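Local coordinates for phosphoribosylglycinamide synthetase (Anaerococcus prevotii, PDB 4DIM), which is probably an ATP-binding ligase of the ATP-grasp type, named for the step of purine synthesis that joins glycine to phosphoribosylamine, at residues G227-L232 with E382-C387. Residues are numbered along the deposited sequence; the frame is centred on the assembly and turned at random.
Sequences GHYVPL and ETLDKC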
loop_
_atom_site.group_PDB
_atom_site.type_symbol
_atom_site.label_atom_id
_atom_site.label_comp_id
_atom_site.label_asym_id
_atom_site.label_seq_id
_atom_site.Cartn_x
_atom_site.Cartn_y
_atom_site.Cartn_z
ATOM N N GLY A 227 2.150 -8.655 8.249
ATOM C CA GLY A 227 0.901 -9.380 8.099
ATOM C C GLY A 227 -0.302 -8.481 7.918
ATOM O O GLY A 227 -0.308 -7.311 8.331
ATOM N N HIS A 228 -1.319 -9.046 7.270
ATOM C CA HIS A 228 -2.579 -8.373 7.030
ATOM C C HIS A 228 -3.689 -9.367 7.238
ATOM O O HIS A 228 -3.466 -10.578 7.131
ATOM C CB HIS A 228 -2.640 -7.742 5.624
ATOM C CG HIS A 228 -1.729 -6.567 5.483
ATOM N ND1 HIS A 228 -2.011 -5.359 6.085
ATOM C CD2 HIS A 228 -0.542 -6.470 4.863
ATOM C CE1 HIS A 228 -1.012 -4.565 5.794
ATOM N NE2 HIS A 228 -0.094 -5.198 5.079
ATOM N N TYR A 229 -4.878 -8.862 7.578
ATOM C CA TYR A 229 -6.008 -9.740 7.756
ATOM C C TYR A 229 -7.300 -9.021 7.598
ATOM O O TYR A 229 -7.396 -7.830 7.772
ATOM C CB TYR A 229 -5.973 -10.444 9.128
ATOM C CG TYR A 229 -5.988 -9.517 10.322
ATOM C CD1 TYR A 229 -4.800 -9.121 10.935
ATOM C CD2 TYR A 229 -7.193 -9.107 10.902
ATOM C CE1 TYR A 229 -4.805 -8.285 12.053
ATOM C CE2 TYR A 229 -7.213 -8.290 12.026
ATOM C CZ TYR A 229 -6.015 -7.896 12.614
ATOM O OH TYR A 229 -5.994 -7.008 13.657
ATOM N N VAL A 230 -8.313 -9.803 7.322
ATOM C CA VAL A 230 -9.701 -9.378 7.247
ATOM C C VAL A 230 -10.477 -10.444 7.975
ATOM O O VAL A 230 -10.081 -11.612 7.961
ATOM C CB VAL A 230 -10.251 -9.112 5.823
ATOM C CG1 VAL A 230 -9.667 -7.834 5.241
ATOM C CG2 VAL A 230 -10.032 -10.299 4.891
ATOM N N PRO A 231 -11.520 -10.068 8.714
ATOM C CA PRO A 231 -12.043 -8.717 8.927
ATOM C C PRO A 231 -11.351 -8.069 10.109
ATOM O O PRO A 231 -10.767 -8.738 10.974
ATOM C CB PRO A 231 -13.520 -8.986 9.195
ATOM C CG PRO A 231 -13.488 -10.256 10.008
ATOM C CD PRO A 231 -12.299 -11.056 9.494
ATOM N N LEU A 232 -11.423 -6.750 10.140
ATOM C CA LEU A 232 -10.853 -5.941 11.229
ATOM C C LEU A 232 -11.749 -6.086 12.449
ATOM O O LEU A 232 -12.969 -5.967 12.311
ATOM C CB LEU A 232 -10.767 -4.474 10.762
ATOM C CG LEU A 232 -10.066 -3.525 11.685
ATOM C CD1 LEU A 232 -8.564 -3.875 11.813
ATOM C CD2 LEU A 232 -10.311 -2.094 11.245
ATOM N N GLU A 382 -13.798 -19.421 7.875
ATOM C CA GLU A 382 -15.007 -18.688 8.323
ATOM C C GLU A 382 -14.693 -17.484 9.216
ATOM O O GLU A 382 -15.388 -16.468 9.146
ATOM C CB GLU A 382 -15.981 -19.607 9.089
ATOM C CG GLU A 382 -16.869 -20.471 8.214
ATOM C CD GLU A 382 -17.931 -21.264 8.967
ATOM O OE1 GLU A 382 -17.973 -21.174 10.216
ATOM O OE2 GLU A 382 -18.715 -21.988 8.307
ATOM N N THR A 383 -13.661 -17.623 10.064
ATOM C CA THR A 383 -13.250 -16.601 11.022
ATOM C C THR A 383 -11.752 -16.397 11.040
ATOM O O THR A 383 -11.005 -17.259 10.615
ATOM C CB THR A 383 -13.702 -17.012 12.423
ATOM O OG1 THR A 383 -12.924 -18.122 12.881
ATOM C CG2 THR A 383 -15.146 -17.369 12.466
ATOM N N LEU A 384 -11.325 -15.283 11.614
ATOM C CA LEU A 384 -9.919 -14.960 11.801
ATOM C C LEU A 384 -9.248 -15.875 12.873
ATOM O O LEU A 384 -8.066 -16.172 12.737
ATOM C CB LEU A 384 -9.752 -13.471 12.174
ATOM C CG LEU A 384 -8.305 -12.968 12.339
ATOM C CD1 LEU A 384 -7.494 -13.207 11.071
ATOM C CD2 LEU A 384 -8.283 -11.540 12.771
ATOM N N ASP A 385 -9.981 -16.351 13.894
ATOM C CA ASP A 385 -9.387 -17.277 14.904
ATOM C C ASP A 385 -9.046 -18.642 14.264
ATOM O O ASP A 385 -7.956 -19.182 14.497
ATOM C CB ASP A 385 -10.295 -17.468 16.112
ATOM C CG ASP A 385 -10.607 -16.162 16.824
ATOM O OD1 ASP A 385 -11.111 -15.213 16.147
ATOM O OD2 ASP A 385 -10.357 -16.078 18.050
ATOM N N LYS A 386 -9.933 -19.136 13.368
ATOM C CA LYS A 386 -9.682 -20.380 12.619
ATOM C C LYS A 386 -8.517 -20.176 11.620
ATOM O O LYS A 386 -7.706 -21.087 11.463
ATOM C CB LYS A 386 -10.948 -20.863 11.896
ATOM C CG LYS A 386 -12.117 -21.255 12.791
ATOM C CD LYS A 386 -13.454 -21.285 12.034
ATOM C CE LYS A 386 -14.561 -21.840 12.920
ATOM N NZ LYS A 386 -15.895 -21.896 12.249
ATOM N N CYS A 387 -8.394 -18.966 11.019
ATOM C CA CYS A 387 -7.274 -18.589 10.145
ATOM C C CYS A 387 -5.971 -18.682 10.893
ATOM O O CYS A 387 -5.021 -19.267 10.388
ATOM C CB CYS A 387 -7.443 -17.169 9.597
ATOM S SG CYS A 387 -8.661 -16.995 8.279
#
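Leu384, on the first turn of helix 384-395, lays its two methyls against Tyr229 near the end of strand 223-230. Leu384 CD2 comes obliquely to the CD2-CE2 bond of the ring, 3.3 Å from Tyr229 CD2 and 3.5 Å from Tyr229 CE2. Leu384 CD1 lies nearer the tyrosine's backbone, 3.7 Å from Tyr229 CB. Leu384 holds CG anti to the backbone N (chi1 -177°), Tyr229 sets its own between backbone N and carbonyl carbon (chi1 60°), standing the ring beside the fork, and the two side chains cross at about a right angle. Beyond the cis peptide bond that ends the strand, Pro231 adds a looser apolar touch, its CD 4.4 Å from Leu384 CB; its O lies at the edge of the tyrosine ring, in the ring plane. An alanine in place of Tyr229 would remove the ring and is likely to leave Leu384 CD2 without its partner here and open a gap beside it, while CD1 could still meet CB. Thr383 caps the helix start, its OG1 accepting from Lys386 N at 3.2 Å. No hydrogen bond joins the segments. Tyr229 and Cys387 both touch Leu325 of strand 323-329, placing the contact where a helix N-terminus lies over the large antiparallel sheet of an ATP-grasp fold.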